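Long-range contacts in cytosolic IMP-GMP specific 5'-nucleotidase (Legionella pneumophila subsp. pneumophila, PDB 4G63), which probably removes the 5'-phosphate from IMP and GMP as a magnesium-dependent nucleotidase of the HAD superfamily: residues Val185-Glu190 / Asp221-Pro226; Gly272-Gly277 / Glu289-Gly294; Ile335-Ile340 / Gln396-Phe401; Asp67-Leu72 / Glu407-Ala412. All coordinates share one frame; numbering follows the deposited sequence.

Interaction 1: residues Val185-Glu190 / Asp221-Pro226; sequences VIREKE and DYALSP. With PO4 (phosphate ion), chain C.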
loop_
_atom_site.group_PDB
_atom_site.type_symbol
_atom_site.label_atom_id
_atom_site.label_comp_id
_atom_site.label_asym_id
_atom_site.label_seq_id
_atom_site.Cartn_x
_atom_site.Cartn_y
_atom_site.Cartn_z
ATOM N N VAL A 185 -18.914 -9.407 37.316
ATOM C CA VAL A 185 -19.729 -10.178 36.403
ATOM C C VAL A 185 -21.156 -10.200 36.858
ATOM O O VAL A 185 -21.432 -10.339 38.041
ATOM C CB VAL A 185 -19.196 -11.625 36.225
ATOM C CG1 VAL A 185 -18.042 -11.860 37.154
ATOM C CG2 VAL A 185 -20.318 -12.641 36.427
ATOM N N ILE A 186 -22.060 -10.025 35.907
ATOM C CA ILE A 186 -23.467 -10.045 36.201
ATOM C C ILE A 186 -23.997 -11.380 35.654
ATOM O O ILE A 186 -23.943 -11.647 34.448
ATOM C CB ILE A 186 -24.195 -8.795 35.578
ATOM C CG1 ILE A 186 -25.183 -9.227 34.506
ATOM C CG2 ILE A 186 -23.185 -7.771 35.053
ATOM C CD1 ILE A 186 -26.477 -9.713 35.076
ATOM N N ARG A 187 -24.477 -12.231 36.560
ATOM C CA ARG A 187 -24.994 -13.540 36.187
ATOM C C ARG A 187 -26.418 -13.434 35.684
ATOM O O ARG A 187 -27.175 -12.564 36.120
ATOM C CB ARG A 187 -24.915 -14.486 37.381
ATOM C CG ARG A 187 -23.506 -14.561 37.946
ATOM C CD ARG A 187 -23.284 -15.752 38.852
ATOM N NE ARG A 187 -23.712 -15.500 40.220
ATOM C CZ ARG A 187 -23.473 -16.327 41.228
ATOM N NH1 ARG A 187 -22.811 -17.452 41.002
ATOM N NH2 ARG A 187 -23.892 -16.032 42.456
ATOM N N GLU A 188 -26.779 -14.307 34.751
ATOM C CA GLU A 188 -28.114 -14.280 34.184
ATOM C C GLU A 188 -28.560 -15.703 33.915
ATOM O O GLU A 188 -27.981 -16.409 33.085
ATOM C CB GLU A 188 -28.110 -13.461 32.895
ATOM C CG GLU A 188 -29.438 -13.374 32.161
ATOM C CD GLU A 188 -29.338 -12.590 30.848
ATOM O OE1 GLU A 188 -30.362 -12.486 30.136
ATOM O OE2 GLU A 188 -28.243 -12.078 30.522
ATOM N N LYS A 189 -29.598 -16.113 34.634
ATOM C CA LYS A 189 -30.143 -17.451 34.525
ATOM C C LYS A 189 -30.692 -17.753 33.132
ATOM O O LYS A 189 -30.553 -18.872 32.624
ATOM C CB LYS A 189 -31.226 -17.626 35.583
ATOM C CG LYS A 189 -31.900 -18.974 35.579
ATOM C CD LYS A 189 -33.001 -19.017 36.608
ATOM C CE LYS A 189 -34.056 -17.972 36.330
ATOM N NZ LYS A 189 -35.224 -18.211 37.193
ATOM N N GLU A 190 -31.303 -16.752 32.510
ATOM C CA GLU A 190 -31.875 -16.921 31.169
ATOM C C GLU A 190 -30.848 -17.452 30.157
ATOM O O GLU A 190 -31.207 -18.146 29.204
ATOM C CB GLU A 190 -32.439 -15.589 30.662
ATOM C CG GLU A 190 -33.677 -15.065 31.398
ATOM C CD GLU A 190 -33.483 -14.917 32.903
ATOM O OE1 GLU A 190 -32.489 -14.293 33.345
ATOM O OE2 GLU A 190 -34.347 -15.426 33.650
ATOM N N ASP A 221 -17.784 -21.585 35.651
ATOM C CA ASP A 221 -18.229 -22.283 36.844
ATOM C C ASP A 221 -19.093 -21.355 37.706
ATOM O O ASP A 221 -20.155 -21.737 38.196
ATOM C CB ASP A 221 -16.988 -22.740 37.605
ATOM C CG ASP A 221 -17.291 -23.758 38.658
ATOM O OD1 ASP A 221 -18.259 -24.528 38.475
ATOM O OD2 ASP A 221 -16.543 -23.792 39.659
ATOM N N TYR A 222 -18.625 -20.127 37.870
ATOM C CA TYR A 222 -19.319 -19.118 38.652
ATOM C C TYR A 222 -20.563 -18.514 37.984
ATOM O O TYR A 222 -21.528 -18.160 38.662
ATOM C CB TYR A 222 -18.349 -17.984 38.972
ATOM C CG TYR A 222 -19.012 -16.801 39.627
ATOM C CD1 TYR A 222 -19.418 -16.861 40.957
ATOM C CD2 TYR A 222 -19.266 -15.634 38.914
ATOM C CE1 TYR A 222 -20.059 -15.794 41.563
ATOM C CE2 TYR A 222 -19.909 -14.556 39.511
ATOM C CZ TYR A 222 -20.308 -14.645 40.842
ATOM O OH TYR A 222 -20.980 -13.606 41.448
ATOM N N ALA A 223 -20.552 -18.390 36.665
ATOM C CA ALA A 223 -21.671 -17.765 35.983
ATOM C C ALA A 223 -22.690 -18.686 35.334
ATOM O O ALA A 223 -23.747 -18.227 34.881
ATOM C CB ALA A 223 -21.141 -16.779 34.946
ATOM N N LEU A 224 -22.391 -19.975 35.277
ATOM C CA LEU A 224 -23.325 -20.907 34.659
ATOM C C LEU A 224 -23.789 -22.025 35.584
ATOM O O LEU A 224 -24.979 -22.309 35.664
ATOM C CB LEU A 224 -22.711 -21.534 33.403
ATOM C CG LEU A 224 -22.132 -20.631 32.317
ATOM C CD1 LEU A 224 -21.678 -21.508 31.170
ATOM C CD2 LEU A 224 -23.174 -19.617 31.835
ATOM N N SER A 225 -22.850 -22.654 36.285
ATOM C CA SER A 225 -23.159 -23.772 37.174
ATOM C C SER A 225 -24.371 -23.616 38.098
ATOM O O SER A 225 -25.239 -24.491 38.123
ATOM C CB SER A 225 -21.929 -24.130 38.016
ATOM O OG SER A 225 -20.839 -24.543 37.208
ATOM N N PRO A 226 -24.455 -22.503 38.859
ATOM C CA PRO A 226 -25.561 -22.243 39.795
ATOM C C PRO A 226 -26.958 -22.431 39.229
ATOM O O PRO A 226 -27.856 -22.909 39.930
ATOM C CB PRO A 226 -25.325 -20.805 40.228
ATOM C CG PRO A 226 -23.840 -20.668 40.151
ATOM C CD PRO A 226 -23.516 -21.367 38.845
HETATM P P PO4 C . -25.549 -12.589 41.336
HETATM O O1 PO4 C . -24.814 -11.337 41.587
HETATM O O2 PO4 C . -24.737 -13.730 41.773
HETATM O O3 PO4 C . -25.838 -12.715 39.896
HETATM O O4 PO4 C . -26.831 -12.569 42.091
HETATM O O HOH W 1 -22.167 -12.093 39.980
HETATM O O HOH W 2 -24.308 -15.882 32.935
#
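Where short strand 185-186 runs into the loop before helix 189-199, Arg187 folds over Tyr222 in the last turn of helix 213-223. Its guanidinium lies flat on one face of the tyrosine ring, the two planes 9° apart and their centres separated by 4.0 Å. The stack is off-centre, with Tyr222 CE1 lying over the guanidinium face close to NH1 and CZ. Arg187 CD also sits over the ring, 3.9 Å from the Tyr222 ring centroid, and makes a CH-pi contact. A bend in the arginine chain at CG-CD (chi3 -84°) turns the guanidinium back along the ring.

NH1 gives a nearly straight hydrogen bond to Tyr222 O (2.8 Å, 164°), in the plane of both the carbonyl and the guanidinium, so one tyrosine is gripped through its ring and its backbone. Strand 185-186 pairs antiparallel with strand 30-31, which follows the magnesium-binding Asp23 and Asp25; this is consistent with the flap next to the HAD active site, and the Val185 side chain is about 8 Å from that of Asp25. Val185 CG2 meets the edge of the Tyr222 ring, 3.7 Å from CE2. Away from the Tyr222 carbonyl, Arg187 NE and NH2 both donate to O2 of a phosphate ion, probably from the crystallisation liquor, with NE to O2 at 2.6 Å. A water bridges the phosphate O1 and Val185 O. Pro226 CG approaches Arg187 NH1 obliquely at 3.5 Å, while Glu188 points away to a salt bridge with Arg30.

Interaction 2: residues Gly272-Gly277 / Glu289-Gly294; sequences GPIVPG and EDLGVG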
loop_
_atom_site.group_PDB
_atom_site.type_symbol
_atom_site.label_atom_id
_atom_site.label_comp_id
_atom_site.label_asym_id
_atom_site.label_seq_id
_atom_site.Cartn_x
_atom_site.Cartn_y
_atom_site.Cartn_z
ATOM N N GLY A 272 -4.137 -34.851 13.148
ATOM C CA GLY A 272 -5.433 -35.293 12.678
ATOM C C GLY A 272 -6.520 -34.281 13.006
ATOM O O GLY A 272 -6.234 -33.188 13.504
ATOM N N PRO A 273 -7.789 -34.629 12.752
ATOM C CA PRO A 273 -8.949 -33.771 13.004
ATOM C C PRO A 273 -9.232 -33.569 14.480
ATOM O O PRO A 273 -9.032 -34.483 15.278
ATOM C CB PRO A 273 -10.073 -34.522 12.307
ATOM C CG PRO A 273 -9.707 -35.933 12.568
ATOM C CD PRO A 273 -8.222 -35.958 12.290
ATOM N N ILE A 274 -9.695 -32.374 14.838
ATOM C CA ILE A 274 -10.020 -32.072 16.229
ATOM C C ILE A 274 -11.351 -32.719 16.599
ATOM O O ILE A 274 -12.243 -32.878 15.760
ATOM C CB ILE A 274 -10.138 -30.554 16.490
ATOM C CG1 ILE A 274 -11.298 -29.983 15.682
ATOM C CG2 ILE A 274 -8.834 -29.851 16.142
ATOM C CD1 ILE A 274 -11.499 -28.508 15.895
ATOM N N VAL A 275 -11.468 -33.083 17.869
ATOM C CA VAL A 275 -12.660 -33.733 18.403
ATOM C C VAL A 275 -13.173 -32.981 19.646
ATOM O O VAL A 275 -12.410 -32.278 20.314
ATOM C CB VAL A 275 -12.337 -35.212 18.760
ATOM C CG1 VAL A 275 -12.030 -35.986 17.493
ATOM C CG2 VAL A 275 -11.137 -35.280 19.713
ATOM N N PRO A 276 -14.471 -33.122 19.970
ATOM C CA PRO A 276 -15.036 -32.433 21.138
ATOM C C PRO A 276 -14.062 -32.426 22.300
ATOM O O PRO A 276 -13.573 -33.475 22.710
ATOM C CB PRO A 276 -16.293 -33.238 21.433
ATOM C CG PRO A 276 -16.754 -33.617 20.061
ATOM C CD PRO A 276 -15.455 -34.049 19.384
ATOM N N GLY A 277 -13.768 -31.239 22.819
ATOM C CA GLY A 277 -12.833 -31.152 23.919
ATOM C C GLY A 277 -12.288 -29.761 24.129
ATOM O O GLY A 277 -12.883 -28.783 23.692
ATOM N N GLU A 289 -13.172 -27.350 8.669
ATOM C CA GLU A 289 -12.917 -28.564 7.915
ATOM C C GLU A 289 -13.153 -29.802 8.775
ATOM O O GLU A 289 -13.999 -30.636 8.452
ATOM C CB GLU A 289 -11.483 -28.555 7.393
ATOM C CG GLU A 289 -11.288 -27.726 6.138
ATOM C CD GLU A 289 -9.823 -27.444 5.863
ATOM O OE1 GLU A 289 -8.969 -28.241 6.328
ATOM O OE2 GLU A 289 -9.528 -26.436 5.179
ATOM N N ASP A 290 -12.415 -29.919 9.876
ATOM C CA ASP A 290 -12.564 -31.081 10.748
ATOM C C ASP A 290 -14.027 -31.373 11.091
ATOM O O ASP A 290 -14.443 -32.527 11.123
ATOM C CB ASP A 290 -11.733 -30.896 12.027
ATOM C CG ASP A 290 -10.239 -30.828 11.742
ATOM O OD1 ASP A 290 -9.856 -31.089 10.581
ATOM O OD2 ASP A 290 -9.449 -30.520 12.665
ATOM N N LEU A 291 -14.811 -30.329 11.332
ATOM C CA LEU A 291 -16.223 -30.512 11.663
ATOM C C LEU A 291 -17.048 -30.934 10.454
ATOM O O LEU A 291 -18.231 -31.244 10.583
ATOM C CB LEU A 291 -16.804 -29.228 12.253
ATOM C CG LEU A 291 -16.481 -28.883 13.708
ATOM C CD1 LEU A 291 -14.987 -28.969 14.010
ATOM C CD2 LEU A 291 -16.990 -27.480 13.945
ATOM N N GLY A 292 -16.422 -30.941 9.280
ATOM C CA GLY A 292 -17.116 -31.342 8.067
ATOM C C GLY A 292 -18.389 -30.566 7.806
ATOM O O GLY A 292 -19.451 -31.141 7.560
ATOM N N VAL A 293 -18.284 -29.247 7.853
ATOM C CA VAL A 293 -19.441 -28.394 7.629
ATOM C C VAL A 293 -19.014 -27.195 6.808
ATOM O O VAL A 293 -17.820 -26.933 6.655
ATOM C CB VAL A 293 -20.030 -27.890 8.969
ATOM C CG1 VAL A 293 -20.461 -29.072 9.819
ATOM C CG2 VAL A 293 -18.992 -27.056 9.722
ATOM N N GLY A 294 -19.991 -26.477 6.270
ATOM C CA GLY A 294 -19.680 -25.292 5.499
ATOM C C GLY A 294 -19.649 -24.109 6.450
ATOM O O GLY A 294 -20.386 -24.077 7.443
#
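A side-chain-to-backbone hydrogen bond at the surface ties Ile274, in the loop that leads into strand 277-281, to Asp290 in the last turn of helix 284-290. Ile274 N donates to Asp290 OD2 over 2.9 Å with a fairly straight N-H...O angle of 160°. The donor does not lie in the carboxylate plane but comes from above it, 53° out. Asp290 points its carboxylate at the loop with CG beside its own backbone N (chi1 -64°), laying the group against Pro273 as well: Pro273 CA is 3.3 Å from OD2, and Pro273 CB is 3.7 Å from Asp290 CG.

OD2 has a second partner, the ammonium of Lys286 one turn earlier in the helix, which forms a salt bridge with it and also bonds to Gly272 O. The lysine charge would be expected to stabilise the carboxylate in its ionised form. Ile274 crosses the aspartate at about a right angle, its CG1 3.6 Å from Asp290 OD2, and carries the apolar half of the contact. At its tip, CD1 meets Leu291 CD1 at 4.0 Å. Just beyond, Gly292 closes the helix with a Schellman motif; its positive phi lets the chain turn off, and Gly292 N bonds back to Glu289 O.

Below this surface layer, Ile274 packs on Phe287 of helix 284-290 and Phe240 of strand 240-243, while Leu291 rests on Leu19 of strand 19-22. The loop and the helix end thus lean on parallel strands of the central sheet, and helix 284-290 itself connects strand 277-281 to strand 298-302.

Interaction 3: residues Ile335-Ile340 / Gln396-Phe401; sequences IRALPI and QEQNSF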
loop_
_atom_site.group_PDB
_atom_site.type_symbol
_atom_site.label_atom_id
_atom_site.label_comp_id
_atom_site.label_asym_id
_atom_site.label_seq_id
_atom_site.Cartn_x
_atom_site.Cartn_y
_atom_site.Cartn_z
ATOM N N ILE A 335 -36.445 6.169 23.349
ATOM C CA ILE A 335 -37.843 6.028 23.737
ATOM C C ILE A 335 -38.226 7.184 24.645
ATOM O O ILE A 335 -39.370 7.639 24.650
ATOM C CB ILE A 335 -38.100 4.706 24.474
ATOM C CG1 ILE A 335 -37.874 3.533 23.524
ATOM C CG2 ILE A 335 -39.522 4.672 24.996
ATOM C CD1 ILE A 335 -37.936 2.190 24.216
ATOM N N ARG A 336 -37.255 7.660 25.410
ATOM C CA ARG A 336 -37.486 8.773 26.313
ATOM C C ARG A 336 -37.621 10.084 25.539
ATOM O O ARG A 336 -38.401 10.958 25.900
ATOM C CB ARG A 336 -36.327 8.873 27.300
ATOM C CG ARG A 336 -36.724 8.638 28.737
ATOM C CD ARG A 336 -35.772 7.679 29.404
ATOM N NE ARG A 336 -34.392 8.091 29.204
ATOM C CZ ARG A 336 -33.350 7.282 29.350
ATOM N NH1 ARG A 336 -33.535 6.013 29.706
ATOM N NH2 ARG A 336 -32.128 7.738 29.108
ATOM N N ALA A 337 -36.861 10.215 24.461
ATOM C CA ALA A 337 -36.899 11.432 23.672
ATOM C C ALA A 337 -38.050 11.458 22.680
ATOM O O ALA A 337 -38.227 12.442 21.967
ATOM C CB ALA A 337 -35.574 11.619 22.950
ATOM N N LEU A 338 -38.842 10.392 22.632
ATOM C CA LEU A 338 -39.957 10.362 21.698
ATOM C C LEU A 338 -40.792 11.652 21.722
ATOM O O LEU A 338 -40.916 12.327 20.707
ATOM C CB LEU A 338 -40.852 9.145 21.955
ATOM C CG LEU A 338 -40.705 7.955 20.995
ATOM C CD1 LEU A 338 -40.850 8.442 19.569
ATOM C CD2 LEU A 338 -39.363 7.294 21.157
ATOM N N PRO A 339 -41.364 12.025 22.881
ATOM C CA PRO A 339 -42.156 13.261 22.885
ATOM C C PRO A 339 -41.411 14.499 22.368
ATOM O O PRO A 339 -42.005 15.347 21.716
ATOM C CB PRO A 339 -42.588 13.392 24.351
ATOM C CG PRO A 339 -41.497 12.686 25.089
ATOM C CD PRO A 339 -41.280 11.462 24.241
ATOM N N ILE A 340 -40.123 14.611 22.665
ATOM C CA ILE A 340 -39.342 15.748 22.188
ATOM C C ILE A 340 -39.188 15.646 20.667
ATOM O O ILE A 340 -39.337 16.629 19.941
ATOM C CB ILE A 340 -37.938 15.774 22.843
ATOM C CG1 ILE A 340 -38.059 16.240 24.299
ATOM C CG2 ILE A 340 -36.999 16.682 22.072
ATOM C CD1 ILE A 340 -38.623 17.659 24.468
ATOM N N GLN A 396 -31.720 21.116 21.975
ATOM C CA GLN A 396 -30.910 21.108 23.184
ATOM C C GLN A 396 -31.562 20.127 24.142
ATOM O O GLN A 396 -30.888 19.329 24.804
ATOM C CB GLN A 396 -30.903 22.491 23.828
ATOM C CG GLN A 396 -30.019 23.501 23.146
ATOM C CD GLN A 396 -30.223 24.890 23.709
ATOM O OE1 GLN A 396 -30.308 25.067 24.925
ATOM N NE2 GLN A 396 -30.300 25.889 22.831
ATOM N N GLU A 397 -32.886 20.194 24.198
ATOM C CA GLU A 397 -33.662 19.337 25.070
ATOM C C GLU A 397 -33.481 17.879 24.676
ATOM O O GLU A 397 -33.416 16.998 25.533
ATOM C CB GLU A 397 -35.137 19.734 24.998
ATOM C CG GLU A 397 -35.907 19.488 26.281
ATOM C CD GLU A 397 -37.196 20.282 26.338
ATOM O OE1 GLU A 397 -37.151 21.502 26.057
ATOM O OE2 GLU A 397 -38.247 19.691 26.671
ATOM N N GLN A 398 -33.391 17.623 23.375
ATOM C CA GLN A 398 -33.215 16.259 22.903
ATOM C C GLN A 398 -31.836 15.704 23.258
ATOM O O GLN A 398 -31.727 14.576 23.746
ATOM C CB GLN A 398 -33.421 16.179 21.395
ATOM C CG GLN A 398 -33.382 14.765 20.887
ATOM C CD GLN A 398 -33.587 14.675 19.400
ATOM O OE1 GLN A 398 -34.361 13.842 18.921
ATOM N NE2 GLN A 398 -32.889 15.523 18.653
ATOM N N ASN A 399 -30.785 16.486 23.025
ATOM C CA ASN A 399 -29.441 16.021 23.339
ATOM C C ASN A 399 -29.275 15.647 24.808
ATOM O O ASN A 399 -28.500 14.745 25.140
ATOM C CB ASN A 399 -28.391 17.073 22.975
ATOM C CG ASN A 399 -28.310 17.323 21.481
ATOM O OD1 ASN A 399 -28.511 16.412 20.655
ATOM N ND2 ASN A 399 -27.997 18.563 21.121
ATOM N N SER A 400 -30.000 16.343 25.682
ATOM C CA SER A 400 -29.920 16.084 27.112
ATOM C C SER A 400 -30.284 14.631 27.424
ATOM O O SER A 400 -29.996 14.134 28.515
ATOM C CB SER A 400 -30.849 17.031 27.882
ATOM O OG SER A 400 -32.211 16.695 27.697
ATOM N N PHE A 401 -30.912 13.955 26.462
ATOM C CA PHE A 401 -31.305 12.557 26.640
ATOM C C PHE A 401 -30.217 11.576 26.206
ATOM O O PHE A 401 -30.405 10.358 26.282
ATOM C CB PHE A 401 -32.589 12.265 25.866
ATOM C CG PHE A 401 -33.823 12.744 26.557
ATOM C CD1 PHE A 401 -34.288 12.098 27.692
ATOM C CD2 PHE A 401 -34.529 13.843 26.074
ATOM C CE1 PHE A 401 -35.440 12.531 28.341
ATOM C CE2 PHE A 401 -35.687 14.287 26.718
ATOM C CZ PHE A 401 -36.142 13.625 27.855
#
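The Phe401 ring has backbone of the other segment over one face: Arg336 O, 4.0 Å above its plane, and Ala337 CA, both offset toward the rim. At its edge, in plane, lies Gln398 O of its own segment. The Arg336 guanidinium is not stacked on the ring, the two planes being 41° apart; instead the arginine touches it through its aliphatic base, CB to Phe401 CD1 at 3.8 Å. Ala337 CB lies 4.0 Å from Phe401 CD2, on the CD2 side of the ring. Ile340 CG1 comes in obliquely beside CE2 of the phenylalanine, at 3.9 Å.

Ile340 carries the rest of the contact with its branches spread in two directions. CG2, anti to the backbone N, lies 3.7 Å from Gln398 CB, and CD1 turns to Glu397, the two side chains crossing at about a right angle. No hydrogen bond joins the two segments; the contact between them is van der Waals packing. Farther along its chain, Arg336 has a long, weak ion pair with Glu329.

The contact closes the base of a long antiparallel helical hairpin: helix 338-360 leaves from here and helix 374-399 comes back to it, with Phe401 packed against Ala337 and Ile340 where the first begins.

Interaction 4: residues Asp67-Leu72 / Glu407-Ala412; sequences DAIRGL and ERVFRA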
loop_
_atom_site.group_PDB
_atom_site.type_symbol
_atom_site.label_atom_id
_atom_site.label_comp_id
_atom_site.label_asym_id
_atom_site.label_seq_id
_atom_site.Cartn_x
_atom_site.Cartn_y
_atom_site.Cartn_z
ATOM N N ASP A 67 -17.164 10.240 29.705
ATOM C CA ASP A 67 -16.252 11.078 28.927
ATOM C C ASP A 67 -16.042 10.568 27.508
ATOM O O ASP A 67 -15.499 11.279 26.656
ATOM C CB ASP A 67 -14.897 11.216 29.620
ATOM C CG ASP A 67 -14.839 12.430 30.524
ATOM O OD1 ASP A 67 -15.619 13.376 30.266
ATOM O OD2 ASP A 67 -14.011 12.447 31.472
ATOM N N ALA A 68 -16.471 9.334 27.262
ATOM C CA ALA A 68 -16.348 8.729 25.947
ATOM C C ALA A 68 -17.518 7.800 25.692
ATOM O O ALA A 68 -18.249 7.438 26.619
ATOM C CB ALA A 68 -15.046 7.961 25.842
ATOM N N ILE A 69 -17.708 7.448 24.424
ATOM C CA ILE A 69 -18.762 6.521 24.028
ATOM C C ILE A 69 -18.082 5.555 23.096
ATOM O O ILE A 69 -16.943 5.773 22.717
ATOM C CB ILE A 69 -19.915 7.196 23.261
ATOM C CG1 ILE A 69 -19.421 7.723 21.913
ATOM C CG2 ILE A 69 -20.539 8.294 24.102
ATOM C CD1 ILE A 69 -20.566 7.995 20.929
ATOM N N ARG A 70 -18.781 4.491 22.728
ATOM C CA ARG A 70 -18.239 3.485 21.825
ATOM C C ARG A 70 -18.241 3.972 20.361
ATOM O O ARG A 70 -19.076 4.799 19.962
ATOM C CB ARG A 70 -19.061 2.197 21.965
ATOM C CG ARG A 70 -18.703 1.095 20.976
ATOM C CD ARG A 70 -19.299 -0.220 21.417
ATOM N NE ARG A 70 -18.974 -1.326 20.521
ATOM C CZ ARG A 70 -19.323 -2.588 20.752
ATOM N NH1 ARG A 70 -20.005 -2.896 21.844
ATOM N NH2 ARG A 70 -18.993 -3.541 19.897
ATOM N N GLY A 71 -17.297 3.473 19.565
ATOM C CA GLY A 71 -17.236 3.866 18.165
ATOM C C GLY A 71 -16.351 5.055 17.829
ATOM O O GLY A 71 -16.310 5.488 16.689
ATOM N N LEU A 72 -15.624 5.590 18.800
ATOM C CA LEU A 72 -14.774 6.738 18.512
ATOM C C LEU A 72 -13.467 6.301 17.889
ATOM O O LEU A 72 -13.022 5.175 18.081
ATOM C CB LEU A 72 -14.483 7.528 19.784
ATOM C CG LEU A 72 -15.632 8.183 20.544
ATOM C CD1 LEU A 72 -15.068 8.825 21.801
ATOM C CD2 LEU A 72 -16.317 9.215 19.679
ATOM N N GLU A 407 -23.014 12.559 21.927
ATOM C CA GLU A 407 -24.304 12.179 21.364
ATOM C C GLU A 407 -24.377 10.651 21.243
ATOM O O GLU A 407 -23.591 9.932 21.865
ATOM C CB GLU A 407 -24.494 12.823 19.996
ATOM C CG GLU A 407 -25.790 13.626 19.869
ATOM C CD GLU A 407 -27.043 12.791 19.537
ATOM O OE1 GLU A 407 -28.159 13.372 19.578
ATOM O OE2 GLU A 407 -26.931 11.582 19.224
ATOM N N ARG A 408 -25.318 10.171 20.436
ATOM C CA ARG A 408 -25.552 8.743 20.214
ATOM C C ARG A 408 -24.426 7.922 19.619
ATOM O O ARG A 408 -23.547 8.436 18.942
ATOM C CB ARG A 408 -26.772 8.564 19.330
ATOM C CG ARG A 408 -28.060 8.563 20.090
ATOM C CD ARG A 408 -29.213 8.646 19.134
ATOM N NE ARG A 408 -29.368 9.997 18.615
ATOM C CZ ARG A 408 -30.438 10.400 17.949
ATOM N NH1 ARG A 408 -30.509 11.649 17.515
ATOM N NH2 ARG A 408 -31.430 9.550 17.714
ATOM N N VAL A 409 -24.474 6.621 19.861
ATOM C CA VAL A 409 -23.456 5.734 19.347
ATOM C C VAL A 409 -23.652 5.362 17.883
ATOM O O VAL A 409 -22.678 5.274 17.152
ATOM C CB VAL A 409 -23.374 4.439 20.194
ATOM C CG1 VAL A 409 -22.546 3.379 19.469
ATOM C CG2 VAL A 409 -22.730 4.744 21.542
ATOM N N PHE A 410 -24.895 5.153 17.448
ATOM C CA PHE A 410 -25.178 4.756 16.059
ATOM C C PHE A 410 -25.438 5.906 15.098
ATOM O O PHE A 410 -25.481 5.714 13.881
ATOM C CB PHE A 410 -26.370 3.787 16.006
ATOM C CG PHE A 410 -26.070 2.418 16.565
ATOM C CD1 PHE A 410 -25.849 1.340 15.720
ATOM C CD2 PHE A 410 -26.008 2.210 17.942
ATOM C CE1 PHE A 410 -25.574 0.072 16.233
ATOM C CE2 PHE A 410 -25.733 0.954 18.460
ATOM C CZ PHE A 410 -25.517 -0.117 17.608
ATOM N N ARG A 411 -25.597 7.101 15.642
ATOM C CA ARG A 411 -25.856 8.272 14.821
ATOM C C ARG A 411 -24.696 9.247 14.890
ATOM O O ARG A 411 -24.102 9.436 15.938
ATOM C CB ARG A 411 -27.131 8.975 15.297
ATOM C CG ARG A 411 -28.405 8.226 15.021
ATOM C CD ARG A 411 -28.809 8.387 13.585
ATOM N NE ARG A 411 -29.900 7.486 13.254
ATOM C CZ ARG A 411 -30.485 7.436 12.063
ATOM N NH1 ARG A 411 -30.084 8.243 11.096
ATOM N NH2 ARG A 411 -31.455 6.565 11.831
ATOM N N ALA A 412 -24.374 9.850 13.754
ATOM C CA ALA A 412 -23.317 10.851 13.656
ATOM C C ALA A 412 -24.076 11.968 12.965
ATOM O O ALA A 412 -24.346 11.893 11.756
ATOM C CB ALA A 412 -22.189 10.353 12.771
HETATM O O HOH W 3 -20.479 6.568 17.820
#
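Ile69 reaches from its loop to the backbone and side chain of the segment 407-412. Its CB already lies 4.1 Å from Val409 CG2. The CG2 branch faces Glu407 O, while CG1, placed between the backbone N and the carbonyl carbon (chi1 66°), carries CD1 forward. CD1 meets three groups: Arg408 O at 3.6 Å, Glu407 O at 3.7 Å and Val409 CG2 at 4.0 Å. Val409 uses its other methyl as well, CG1 lying 3.8 Å from Arg70 O.

No direct hydrogen bond crosses, but a water donates to both Arg70 O (3.1 Å) and Val409 O (2.6 Å). The contact borders the HAD active site: the Arg70 side chain leads away from Val409, bonding to the backbone O of Asp303, a magnesium ligand, and forming salt bridges with Asp125 and Glu326. Arg70 thereby connects this packing to the metal site as a probable second-shell residue. Next to Val409, Glu407 and Arg408 make a salt bridge, Arg408 NE meeting the syn lone pair of Glu407 OE2 in the guanidinium plane at 167°. Phe410 and Arg411 lie at the subunit interface: Phe410 meets His455 of the second subunit edge-to-face, and Arg411 forms a salt bridge with Asp456 of that subunit.

In the fold
Interaction 4 joins residues more than 330 positions apart and encloses the other three along the chain. It lies nearest the middle of the chain, its Arg70 side chain about 6 Å from that of the magnesium ligand Asp303. Interaction 1 comes near the same metal site through Val185, whose side chain is about 8 Å from that of Asp25; its centre is about 30 Å from that of interaction 4. Interactions 3 and 4 are neighbours: their centres are about 16 Å apart, and Asn399, late in helix 374-399, packs on Glu407. Interaction 2, far from the annotated sites, lies across the chain's centre from interaction 3, about 51 Å between centres.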